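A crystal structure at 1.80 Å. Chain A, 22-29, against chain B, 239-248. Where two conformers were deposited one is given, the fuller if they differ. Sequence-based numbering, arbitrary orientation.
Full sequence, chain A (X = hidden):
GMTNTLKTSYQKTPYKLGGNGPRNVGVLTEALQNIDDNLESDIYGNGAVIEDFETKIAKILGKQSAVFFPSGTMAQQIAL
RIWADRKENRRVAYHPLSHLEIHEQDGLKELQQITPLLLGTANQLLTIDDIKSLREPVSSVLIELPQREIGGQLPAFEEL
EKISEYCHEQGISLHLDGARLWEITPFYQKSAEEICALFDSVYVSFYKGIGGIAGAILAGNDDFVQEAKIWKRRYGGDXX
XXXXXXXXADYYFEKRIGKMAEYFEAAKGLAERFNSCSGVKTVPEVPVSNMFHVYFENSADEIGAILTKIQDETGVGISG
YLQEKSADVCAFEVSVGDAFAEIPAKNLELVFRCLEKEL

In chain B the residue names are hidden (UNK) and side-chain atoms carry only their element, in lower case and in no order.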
# COMPACT_ATOMS: atom_id res chain seq x y z
N PRO A 22 14.76 -5.59 -16.47
CA PRO A 22 13.86 -4.42 -16.35
C PRO A 22 12.63 -4.56 -15.45
O PRO A 22 11.99 -5.61 -15.45
CB PRO A 22 13.39 -4.23 -17.80
CG PRO A 22 14.42 -4.83 -18.63
CD PRO A 22 14.94 -6.00 -17.88
N ARG A 23 12.33 -3.52 -14.67
CA ARG A 23 11.13 -3.48 -13.84
C ARG A 23 10.05 -2.91 -14.74
O ARG A 23 9.88 -1.70 -14.81
CB ARG A 23 11.32 -2.60 -12.59
CG ARG A 23 12.36 -3.10 -11.62
CD ARG A 23 12.44 -2.24 -10.33
NE ARG A 23 13.38 -2.85 -9.40
CZ ARG A 23 13.06 -3.81 -8.53
NH1 ARG A 23 11.80 -4.23 -8.43
NH2 ARG A 23 13.99 -4.33 -7.74
N ASN A 24 9.37 -3.78 -15.46
CA ASN A 24 8.32 -3.37 -16.40
C ASN A 24 7.05 -4.13 -16.17
O ASN A 24 7.00 -5.03 -15.33
CB ASN A 24 8.82 -3.51 -17.86
CG ASN A 24 9.25 -4.93 -18.22
OD1 ASN A 24 8.84 -5.89 -17.60
ND2 ASN A 24 10.09 -5.05 -19.26
N VAL A 25 6.00 -3.78 -16.91
CA VAL A 25 4.69 -4.44 -16.71
C VAL A 25 4.70 -5.95 -16.95
O VAL A 25 3.98 -6.71 -16.28
CB VAL A 25 3.60 -3.71 -17.53
CG1 VAL A 25 2.31 -4.48 -17.58
CG2 VAL A 25 3.40 -2.28 -16.96
N GLY A 26 5.57 -6.38 -17.87
CA GLY A 26 5.82 -7.82 -18.15
C GLY A 26 6.15 -8.65 -16.92
O GLY A 26 5.90 -9.85 -16.89
N VAL A 27 6.70 -8.03 -15.88
CA VAL A 27 7.01 -8.75 -14.65
C VAL A 27 5.69 -9.26 -14.04
O VAL A 27 5.58 -10.40 -13.56
CB VAL A 27 7.75 -7.86 -13.66
CG1 VAL A 27 7.92 -8.58 -12.28
CG2 VAL A 27 9.13 -7.41 -14.25
N LEU A 28 4.67 -8.42 -14.07
CA LEU A 28 3.34 -8.77 -13.55
C LEU A 28 2.60 -9.74 -14.48
O LEU A 28 2.03 -10.74 -14.03
CB LEU A 28 2.50 -7.49 -13.35
CG LEU A 28 1.06 -7.67 -12.79
CD1 LEU A 28 1.02 -8.52 -11.51
CD2 LEU A 28 0.40 -6.33 -12.59
N THR A 29 2.59 -9.46 -15.77
CA THR A 29 1.86 -10.33 -16.71
C THR A 29 2.45 -11.76 -16.67
O THR A 29 1.70 -12.74 -16.68
CB THR A 29 1.79 -9.76 -18.15
OG1 THR A 29 3.09 -9.66 -18.70
CG2 THR A 29 1.09 -8.38 -18.18
N UNK B 239 5.37 2.98 -2.26
CA UNK B 239 5.81 1.66 -2.76
C UNK B 239 6.65 1.88 -3.99
O UNK B 239 6.44 2.85 -4.74
c UNK B 239 4.58 0.80 -3.11
c UNK B 239 4.18 0.26 -0.72
c UNK B 239 2.45 -0.40 -2.42
c UNK B 239 3.50 0.65 -2.03
N UNK B 240 7.62 0.99 -4.21
CA UNK B 240 8.47 1.12 -5.39
C UNK B 240 7.58 1.17 -6.66
O UNK B 240 7.78 2.02 -7.50
c UNK B 240 9.54 0.00 -5.49
c UNK B 240 10.45 0.23 -6.71
c UNK B 240 8.88 -1.38 -5.55
c UNK B 240 11.62 -0.72 -6.83
N UNK B 241 6.59 0.28 -6.74
CA UNK B 241 5.74 0.14 -7.92
C UNK B 241 4.28 0.12 -7.55
O UNK B 241 3.81 -0.82 -6.89
o UNK B 241 7.41 -1.21 -9.15
c UNK B 241 6.07 -1.18 -8.66
N UNK B 242 3.56 1.16 -7.97
CA UNK B 242 2.11 1.27 -7.77
C UNK B 242 1.36 1.00 -9.08
O UNK B 242 0.12 1.01 -9.08
c UNK B 242 2.12 2.82 -5.71
c UNK B 242 2.02 4.28 -5.23
c UNK B 242 1.74 2.63 -7.18
c UNK B 242 1.23 1.87 -4.88
N UNK B 243 2.07 0.73 -10.17
CA UNK B 243 1.40 0.57 -11.47
C UNK B 243 0.22 -0.43 -11.52
O UNK B 243 -0.73 -0.18 -12.23
c UNK B 243 4.23 -3.53 -12.62
c UNK B 243 4.31 -1.20 -12.10
o UNK B 243 4.84 -4.75 -12.65
c UNK B 243 2.38 -2.15 -13.16
c UNK B 243 4.91 -2.44 -12.10
c UNK B 243 2.38 0.33 -12.65
c UNK B 243 3.04 -1.02 -12.64
c UNK B 243 2.98 -3.38 -13.16
N UNK B 244 0.27 -1.55 -10.77
CA UNK B 244 -0.88 -2.48 -10.83
C UNK B 244 -2.20 -1.80 -10.49
O UNK B 244 -3.23 -2.11 -11.11
c UNK B 244 0.97 -3.51 -9.76
c UNK B 244 1.31 -2.07 -9.87
c UNK B 244 -0.51 -3.54 -9.80
N UNK B 245 -2.16 -0.87 -9.53
CA UNK B 245 -3.33 -0.10 -9.12
C UNK B 245 -3.57 1.12 -10.01
O UNK B 245 -4.72 1.49 -10.28
c UNK B 245 -3.16 -0.74 -6.63
c UNK B 245 -2.32 -0.61 -5.52
c UNK B 245 -3.23 0.37 -7.66
c UNK B 245 -3.93 -2.85 -5.73
c UNK B 245 -3.08 -2.72 -4.64
o UNK B 245 -3.02 -3.69 -3.67
c UNK B 245 -3.97 -1.85 -6.71
c UNK B 245 -2.28 -1.60 -4.53
N UNK B 246 -2.51 1.77 -10.45
CA UNK B 246 -2.67 2.91 -11.34
C UNK B 246 -3.29 2.53 -12.71
O UNK B 246 -4.23 3.16 -13.19
c UNK B 246 0.78 4.42 -10.31
c UNK B 246 -1.58 4.80 -12.57
c UNK B 246 -0.72 4.08 -10.28
c UNK B 246 -1.34 3.62 -11.60
N UNK B 247 -2.71 1.56 -13.36
CA UNK B 247 -3.20 1.14 -14.69
C UNK B 247 -4.67 0.65 -14.62
O UNK B 247 -5.47 0.93 -15.53
c UNK B 247 0.04 -0.75 -15.96
c UNK B 247 -0.86 0.48 -15.57
c UNK B 247 -0.83 1.58 -16.69
c UNK B 247 -2.28 0.05 -15.27
N UNK B 248 -4.99 -0.10 -13.58
CA UNK B 248 -6.36 -0.58 -13.39
C UNK B 248 -7.31 0.57 -13.06
O UNK B 248 -8.44 0.59 -13.56
c UNK B 248 -6.43 -1.71 -12.34
o UNK B 248 -5.75 -1.39 -11.13
O HOH W 1 9.15 -3.43 -8.60
O HOH W 2 7.43 -4.50 -12.61

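Position 239 carries four side-chain carbons, forked at the second, and lies out of reach of chain A; it is Leu B239. At position 240 there are again four carbons, but the fork comes at the first and one arm is two carbons long. The tip of that longer arm lies over one face of the Arg A23 guanidinium. The branching defines isoleucine, and with Ile B240 named, the approach is 3.8 Å from its CD1 to Arg A23 NE.

Position 241 has one carbon followed by one oxygen. The side-chain oxygen comes no closer than 5.3 Å to the chain A stretch, at Arg A23 CD, yet a water closes the gap. The pattern is that of serine: water 1 lies 2.9 Å from Ser B241 OG and accepts a weak hydrogen bond of 2.8 Å from Arg A23 NH1. Position 242, four carbons forked at the second and out of reach of the chain A stretch, is Leu B242.

At position 243 a single carbon leads to a six-carbon ring bearing one oxygen. The ring lies near Val A25 and Leu A28, and a water reaches its oxygen, so the residue is tyrosine. Val A25 CG2 is 3.9 Å from Tyr B243 CD1 and Leu A28 CD2 is 4.0 Å from Tyr B243 CE1. Its hydroxyl end extends further, to 3.7 Å between Tyr B243 OH and Leu A28 CB. Water 2 joins the polar groups here, donating to Asn A24 O at 2.8 Å and hydrogen-bonding Tyr B243 OH at 2.6 Å.

Position 244 has three carbons closing a ring onto the backbone nitrogen, and that ring packs against Leu A28; hence proline, with Pro B244 CG 4.0 Å from Leu A28 CD2. Position 245, a carbon and a six-carbon ring with one oxygen, out of reach of the chain A stretch, is Tyr B245. Position 246, four carbons forked at the first with one two-carbon arm, also out of reach, is Ile B246. Position 247 has four carbons forked at the second, one of them against Val A25, and is leucine, with Leu B247 CD1 3.8 Å from Val A25 CG2. Position 248, one carbon and one oxygen, is Ser B248; its OG donates to Pro B244 O at 2.6 Å, a bond back to the preceding helical turn.

The contact is built around Tyr B243, which has the largest covered area of any residue here. The helix axes cross at nearly a right angle (92°) and approach to 11.5 Å; the ring of Tyr B243 lies against Val A25 and Leu A28, which supply apolar surface. At Arg A23, Ile B240 packs over one face of the guanidinium and one water bridges to Ser B241; a second water joins Asn A24 O to Tyr B243 OH.

Chain B, residues 239-248: LISLYPYILS
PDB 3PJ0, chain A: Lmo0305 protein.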